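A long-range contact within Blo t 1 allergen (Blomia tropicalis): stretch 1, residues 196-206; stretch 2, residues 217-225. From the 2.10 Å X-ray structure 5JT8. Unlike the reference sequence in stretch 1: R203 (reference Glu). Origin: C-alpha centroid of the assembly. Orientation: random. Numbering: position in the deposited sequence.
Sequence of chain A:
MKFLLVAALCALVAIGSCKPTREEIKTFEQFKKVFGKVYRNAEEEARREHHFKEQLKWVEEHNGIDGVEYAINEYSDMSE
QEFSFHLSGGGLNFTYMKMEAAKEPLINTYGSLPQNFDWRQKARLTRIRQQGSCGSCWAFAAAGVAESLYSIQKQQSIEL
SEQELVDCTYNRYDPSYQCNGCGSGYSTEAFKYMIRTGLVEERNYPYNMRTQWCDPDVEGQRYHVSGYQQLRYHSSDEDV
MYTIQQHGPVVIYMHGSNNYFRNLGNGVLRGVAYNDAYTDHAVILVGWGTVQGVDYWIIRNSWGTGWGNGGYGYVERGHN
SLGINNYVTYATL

Stretch 1 196-206: RTGLVEERNYP
Stretch 2 (217-225) DVEGQRYHV

Contact between residues 196-206 and 217-225 of Blo t 1, two segments, extended at G198-E201 and Q221-Y223, that pair antiparallel and bury 640 Å² between them. The backbones pair through a single antiparallel bridge that joins L199 (phi/psi -111/140) to Y223 (-108/127), CA atoms 5.2 Å apart, through L199 N to Y223 O (3.0 Å) and Y223 N to L199 O (2.8 Å), both nearly straight. G198 then lies opposite H224 and V200 opposite R222. Beyond the bridge E201 N and Q221 O lie 4.2 Å apart, too far for a direct hydrogen bond; water 1 lies between them, accepting from E201 N (2.7 Å), its O 2.8 Å from Q221 O, one of several acceptors competing for its protons. V200 CA also approaches Q221 O at 3.4 Å. R222 (m, t, t, chi4 -97°) donates from NH1 to G198 O (2.8 Å), while V200 CG1 covers one guanidinium face. G198 (79/160) sets its CA over the H224 ring (chi1 m, chi2 -101°), 3.7 Å from the centroid; a CB here would clash with H224 CE1. At G220 (122/158) a CB would clash with N204 OD1. In apolar packing, V218 (t) points toward stretch 1, CG1 4.1 Å from V200 CG2 (chi1 m) and CG2 3.8 Å from Y205 CD2 (chi1 t). Helical angles at 202-204 turn the chain, closed by N204 N to E201 O (2.9 Å), and bring N204 O within 3.3 Å of V218 CG1.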

ATOM      1  N   ARG A 196       9.414   2.841 -19.309  1.00 27.07           N
ATOM      2  CA  ARG A 196      10.532   2.525 -20.184  1.00 28.60           C
ATOM      3  C   ARG A 196      10.479   1.101 -20.716  1.00 30.86           C
ATOM      4  O   ARG A 196      10.965   0.820 -21.814  1.00 38.24           O
ATOM      5  CB  ARG A 196      11.845   2.767 -19.442  1.00 44.01           C
ATOM      6  CG  ARG A 196      12.033   4.216 -19.016  1.00 48.67           C
ATOM      7  CD  ARG A 196      13.290   4.400 -18.177  1.00 54.09           C
ATOM      8  NE  ARG A 196      13.392   5.760 -17.656  1.00 58.53           N
ATOM      9  CZ  ARG A 196      14.276   6.157 -16.743  1.00 60.81           C
ATOM     10  NH1 ARG A 196      15.152   5.294 -16.235  1.00 66.86           N
ATOM     11  NH2 ARG A 196      14.281   7.417 -16.332  1.00 56.52           N
ATOM     12  N   THR A 197       9.887   0.198 -19.942  1.00 33.15           N
ATOM     13  CA  THR A 197       9.940  -1.240 -20.254  1.00 35.42           C
ATOM     14  C   THR A 197       8.544  -1.860 -20.343  1.00 34.41           C
ATOM     15  O   THR A 197       8.278  -2.688 -21.202  1.00 34.82           O
ATOM     16  CB  THR A 197      10.751  -1.999 -19.186  1.00 36.16           C
ATOM     17  OG1 THR A 197      12.057  -1.419 -19.083  1.00 38.51           O
ATOM     18  CG2 THR A 197      10.878  -3.502 -19.518  1.00 41.21           C
ATOM     19  N   GLY A 198       7.653  -1.428 -19.454  1.00 35.74           N
ATOM     20  CA  GLY A 198       6.333  -2.023 -19.318  1.00 35.44           C
ATOM     21  C   GLY A 198       6.347  -3.322 -18.529  1.00 32.50           C
ATOM     22  O   GLY A 198       7.385  -3.956 -18.389  1.00 34.57           O
ATOM     23  N   LEU A 199       5.187  -3.721 -18.007  1.00 33.04           N
ATOM     24  CA  LEU A 199       5.069  -4.961 -17.239  1.00 33.54           C
ATOM     25  C   LEU A 199       4.262  -6.010 -17.983  1.00 32.06           C
ATOM     26  O   LEU A 199       3.262  -5.683 -18.615  1.00 33.50           O
ATOM     27  CB  LEU A 199       4.411  -4.705 -15.881  1.00 29.73           C
ATOM     28  CG  LEU A 199       5.186  -3.885 -14.861  1.00 35.97           C
ATOM     29  CD1 LEU A 199       4.255  -3.487 -13.700  1.00 30.91           C
ATOM     30  CD2 LEU A 199       6.392  -4.673 -14.367  1.00 37.15           C
ATOM     31  N   VAL A 200       4.691  -7.269 -17.912  1.00 33.69           N
ATOM     32  CA  VAL A 200       3.874  -8.356 -18.437  1.00 35.26           C
ATOM     33  C   VAL A 200       2.839  -8.712 -17.376  1.00 40.48           C
ATOM     34  O   VAL A 200       2.927  -8.257 -16.230  1.00 33.28           O
ATOM     35  CB  VAL A 200       4.695  -9.618 -18.805  1.00 37.14           C
ATOM     36  CG1 VAL A 200       5.696  -9.314 -19.915  1.00 38.44           C
ATOM     37  CG2 VAL A 200       5.377 -10.202 -17.571  1.00 37.55           C
ATOM     38  N   GLU A 201       1.867  -9.532 -17.749  1.00 36.85           N
ATOM     39  CA  GLU A 201       0.854  -9.964 -16.792  1.00 37.71           C
ATOM     40  C   GLU A 201       1.399 -10.979 -15.801  1.00 37.97           C
ATOM     41  O   GLU A 201       2.396 -11.674 -16.065  1.00 37.35           O
ATOM     42  CB  GLU A 201      -0.347 -10.566 -17.512  1.00 45.18           C
ATOM     43  CG  GLU A 201      -1.303  -9.557 -18.125  1.00 48.35           C
ATOM     44  CD  GLU A 201      -2.211 -10.225 -19.144  1.00 57.53           C
ATOM     45  OE1 GLU A 201      -1.691 -10.634 -20.211  1.00 53.83           O
ATOM     46  OE2 GLU A 201      -3.423 -10.368 -18.867  1.00 58.30           O
ATOM     47  N   GLU A 202       0.716 -11.052 -14.664  1.00 35.35           N
ATOM     48  CA  GLU A 202       0.970 -12.038 -13.624  1.00 37.01           C
ATOM     49  C   GLU A 202       1.233 -13.459 -14.141  1.00 43.84           C
ATOM     50  O   GLU A 202       2.160 -14.126 -13.677  1.00 42.09           O
ATOM     51  CB  GLU A 202      -0.219 -12.045 -12.649  1.00 37.81           C
ATOM     52  CG  GLU A 202      -0.109 -13.066 -11.545  1.00 40.09           C
ATOM     53  CD  GLU A 202       0.981 -12.732 -10.550  1.00 36.09           C
ATOM     54  OE1 GLU A 202       1.402 -11.562 -10.510  1.00 43.57           O
ATOM     55  OE2 GLU A 202       1.407 -13.636  -9.806  1.00 48.81           O
ATOM     56  N   ARG A 203       0.429 -13.914 -15.105  1.00 51.33           N
ATOM     57  CA  ARG A 203       0.574 -15.253 -15.688  1.00 54.79           C
ATOM     58  C   ARG A 203       1.988 -15.554 -16.162  1.00 51.92           C
ATOM     59  O   ARG A 203       2.453 -16.688 -16.090  1.00 49.38           O
ATOM     60  CB  ARG A 203      -0.345 -15.443 -16.900  1.00 62.49           C
ATOM     61  CG  ARG A 203      -1.842 -15.421 -16.673  1.00 70.94           C
ATOM     62  CD  ARG A 203      -2.527 -15.087 -18.001  1.00 75.30           C
ATOM     63  NE  ARG A 203      -1.867 -15.786 -19.110  1.00 75.98           N
ATOM     64  CZ  ARG A 203      -1.600 -15.254 -20.301  1.00 68.25           C
ATOM     65  NH1 ARG A 203      -1.943 -13.999 -20.571  1.00 54.53           N
ATOM     66  NH2 ARG A 203      -0.990 -15.988 -21.228  1.00 75.90           N
ATOM     67  N   ASN A 204       2.642 -14.538 -16.703  1.00 53.19           N
ATOM     68  CA  ASN A 204       3.908 -14.731 -17.381  1.00 45.83           C
ATOM     69  C   ASN A 204       5.107 -14.499 -16.464  1.00 42.79           C
ATOM     70  O   ASN A 204       6.219 -14.902 -16.781  1.00 45.20           O
ATOM     71  CB  ASN A 204       3.978 -13.812 -18.596  1.00 44.28           C
ATOM     72  CG  ASN A 204       3.059 -14.264 -19.715  1.00 46.63           C
ATOM     73  OD1 ASN A 204       2.177 -13.527 -20.147  1.00 50.12           O
ATOM     74  ND2 ASN A 204       3.259 -15.485 -20.183  1.00 49.73           N
ATOM     75  N   TYR A 205       4.883 -13.856 -15.323  1.00 41.11           N
ATOM     76  CA  TYR A 205       5.963 -13.625 -14.369  1.00 43.63           C
ATOM     77  C   TYR A 205       5.306 -13.642 -12.990  1.00 39.95           C
ATOM     78  O   TYR A 205       5.026 -12.582 -12.425  1.00 38.50           O
ATOM     79  CB  TYR A 205       6.667 -12.268 -14.639  1.00 39.58           C
ATOM     80  CG  TYR A 205       8.047 -12.076 -14.008  1.00 43.62           C
ATOM     81  CD1 TYR A 205       8.353 -12.651 -12.785  1.00 40.46           C
ATOM     82  CD2 TYR A 205       9.086 -11.455 -14.714  1.00 40.22           C
ATOM     83  CE1 TYR A 205       9.606 -12.526 -12.221  1.00 46.00           C
ATOM     84  CE2 TYR A 205      10.365 -11.308 -14.146  1.00 40.81           C
ATOM     85  CZ  TYR A 205      10.621 -11.856 -12.904  1.00 47.69           C
ATOM     86  OH  TYR A 205      11.880 -11.736 -12.330  1.00 51.87           O
ATOM     87  N   PRO A 206       5.040 -14.841 -12.449  1.00 41.28           N
ATOM     88  CA  PRO A 206       4.232 -15.002 -11.225  1.00 40.62           C
ATOM     89  C   PRO A 206       4.908 -14.550  -9.923  1.00 43.52           C
ATOM     90  O   PRO A 206       6.135 -14.558  -9.810  1.00 43.92           O
ATOM     91  CB  PRO A 206       3.967 -16.517 -11.170  1.00 42.67           C
ATOM     92  CG  PRO A 206       4.378 -17.051 -12.516  1.00 52.35           C
ATOM     93  CD  PRO A 206       5.428 -16.137 -13.031  1.00 43.65           C
ATOM     94  N   ASP A 217      13.818 -11.563 -20.678  1.00 86.17           N
ATOM     95  CA  ASP A 217      13.319 -12.215 -21.896  1.00 97.65           C
ATOM     96  C   ASP A 217      12.014 -12.954 -21.612  1.00 94.45           C
ATOM     97  O   ASP A 217      11.771 -14.051 -22.130  1.00100.11           O
ATOM     98  CB  ASP A 217      14.347 -13.183 -22.519  1.00104.52           C
ATOM     99  CG  ASP A 217      14.691 -14.360 -21.621  1.00109.65           C
ATOM    100  OD1 ASP A 217      15.082 -14.151 -20.460  1.00111.22           O
ATOM    101  OD2 ASP A 217      14.544 -15.513 -22.076  1.00114.89           O
ATOM    102  N   VAL A 218      11.179 -12.348 -20.775  1.00 81.78           N
ATOM    103  CA  VAL A 218       9.811 -12.807 -20.613  1.00 65.75           C
ATOM    104  C   VAL A 218       8.998 -12.202 -21.730  1.00 53.06           C
ATOM    105  O   VAL A 218       8.983 -10.982 -21.889  1.00 60.44           O
ATOM    106  CB  VAL A 218       9.189 -12.388 -19.270  1.00 57.53           C
ATOM    107  CG1 VAL A 218       7.869 -13.116 -19.060  1.00 57.40           C
ATOM    108  CG2 VAL A 218      10.136 -12.673 -18.135  1.00 55.40           C
ATOM    109  N   GLU A 219       8.314 -13.027 -22.510  1.00 49.85           N
ATOM    110  CA  GLU A 219       7.428 -12.447 -23.494  1.00 61.35           C
ATOM    111  C   GLU A 219       6.015 -12.420 -22.916  1.00 58.66           C
ATOM    112  O   GLU A 219       5.781 -12.789 -21.758  1.00 61.27           O
ATOM    113  CB  GLU A 219       7.481 -13.195 -24.834  1.00 75.31           C
ATOM    114  CG  GLU A 219       7.165 -12.258 -26.017  1.00 82.55           C
ATOM    115  CD  GLU A 219       7.104 -12.960 -27.350  1.00 88.09           C
ATOM    116  OE1 GLU A 219       6.938 -14.195 -27.359  1.00 95.77           O
ATOM    117  OE2 GLU A 219       7.218 -12.274 -28.392  1.00 85.25           O
ATOM    118  N   GLY A 220       5.077 -11.965 -23.724  1.00 47.76           N
ATOM    119  CA  GLY A 220       3.747 -11.690 -23.242  1.00 46.69           C
ATOM    120  C   GLY A 220       3.561 -10.238 -23.564  1.00 45.03           C
ATOM    121  O   GLY A 220       4.538  -9.514 -23.754  1.00 45.75           O
ATOM    122  N   GLN A 221       2.318  -9.804 -23.655  1.00 49.00           N
ATOM    123  CA  GLN A 221       2.064  -8.405 -23.913  1.00 45.47           C
ATOM    124  C   GLN A 221       2.595  -7.571 -22.743  1.00 37.61           C
ATOM    125  O   GLN A 221       2.598  -8.033 -21.599  1.00 37.19           O
ATOM    126  CB  GLN A 221       0.576  -8.174 -24.125  1.00 48.03           C
ATOM    127  CG  GLN A 221       0.245  -6.765 -24.533  1.00 47.75           C
ATOM    128  CD  GLN A 221      -0.958  -6.718 -25.427  1.00 55.12           C
ATOM    129  OE1 GLN A 221      -1.317  -7.721 -26.050  1.00 60.98           O
ATOM    130  NE2 GLN A 221      -1.592  -5.554 -25.506  1.00 56.24           N
ATOM    131  N   ARG A 222       3.058  -6.358 -23.025  1.00 35.09           N
ATOM    132  CA  ARG A 222       3.547  -5.486 -21.967  1.00 40.75           C
ATOM    133  C   ARG A 222       2.657  -4.277 -21.835  1.00 35.13           C
ATOM    134  O   ARG A 222       2.262  -3.673 -22.825  1.00 38.56           O
ATOM    135  CB  ARG A 222       5.002  -5.060 -22.222  1.00 41.19           C
ATOM    136  CG  ARG A 222       5.991  -6.150 -21.869  1.00 43.29           C
ATOM    137  CD  ARG A 222       7.445  -5.739 -22.004  1.00 44.16           C
ATOM    138  NE  ARG A 222       8.315  -6.867 -21.678  1.00 37.68           N
ATOM    139  CZ  ARG A 222       8.881  -7.061 -20.490  1.00 43.73           C
ATOM    140  NH1 ARG A 222       8.696  -6.187 -19.509  1.00 40.33           N
ATOM    141  NH2 ARG A 222       9.652  -8.125 -20.287  1.00 52.67           N
ATOM    142  N   TYR A 223       2.344  -3.930 -20.596  1.00 32.53           N
ATOM    143  CA  TYR A 223       1.478  -2.796 -20.314  1.00 30.08           C
ATOM    144  C   TYR A 223       2.293  -1.645 -19.740  1.00 31.03           C
ATOM    145  O   TYR A 223       3.031  -1.817 -18.772  1.00 31.17           O
ATOM    146  CB  TYR A 223       0.364  -3.222 -19.360  1.00 30.61           C
ATOM    147  CG  TYR A 223      -0.506  -4.264 -20.002  1.00 34.90           C
ATOM    148  CD1 TYR A 223      -0.142  -5.607 -19.990  1.00 31.32           C
ATOM    149  CD2 TYR A 223      -1.664  -3.900 -20.678  1.00 40.06           C
ATOM    150  CE1 TYR A 223      -0.932  -6.569 -20.613  1.00 44.23           C
ATOM    151  CE2 TYR A 223      -2.463  -4.853 -21.298  1.00 41.55           C
ATOM    152  CZ  TYR A 223      -2.093  -6.182 -21.268  1.00 44.16           C
ATOM    153  OH  TYR A 223      -2.885  -7.122 -21.891  1.00 47.76           O
ATOM    154  N   HIS A 224       2.160  -0.477 -20.349  1.00 30.90           N
ATOM    155  CA  HIS A 224       2.923   0.687 -19.931  1.00 25.75           C
ATOM    156  C   HIS A 224       2.035   1.713 -19.268  1.00 29.61           C
ATOM    157  O   HIS A 224       0.821   1.617 -19.325  1.00 28.16           O
ATOM    158  CB  HIS A 224       3.607   1.342 -21.132  1.00 34.02           C
ATOM    159  CG  HIS A 224       4.520   0.430 -21.884  1.00 34.54           C
ATOM    160  ND1 HIS A 224       5.891   0.462 -21.732  1.00 43.02           N
ATOM    161  CD2 HIS A 224       4.263  -0.541 -22.794  1.00 31.35           C
ATOM    162  CE1 HIS A 224       6.438  -0.448 -22.520  1.00 40.62           C
ATOM    163  NE2 HIS A 224       5.474  -1.068 -23.176  1.00 36.08           N
ATOM    164  N   VAL A 225       2.661   2.703 -18.649  1.00 30.21           N
ATOM    165  CA  VAL A 225       2.030   3.999 -18.452  1.00 26.47           C
ATOM    166  C   VAL A 225       2.917   4.971 -19.247  1.00 29.41           C
ATOM    167  O   VAL A 225       3.977   4.581 -19.703  1.00 25.40           O
ATOM    168  CB  VAL A 225       1.938   4.400 -16.971  1.00 26.25           C
ATOM    169  CG1 VAL A 225       1.271   3.287 -16.139  1.00 21.78           C
ATOM    170  CG2 VAL A 225       3.329   4.710 -16.416  1.00 29.36           C
TER
HETATM  171  O   HOH W   1       1.562 -10.236 -20.287  1.00 39.46           O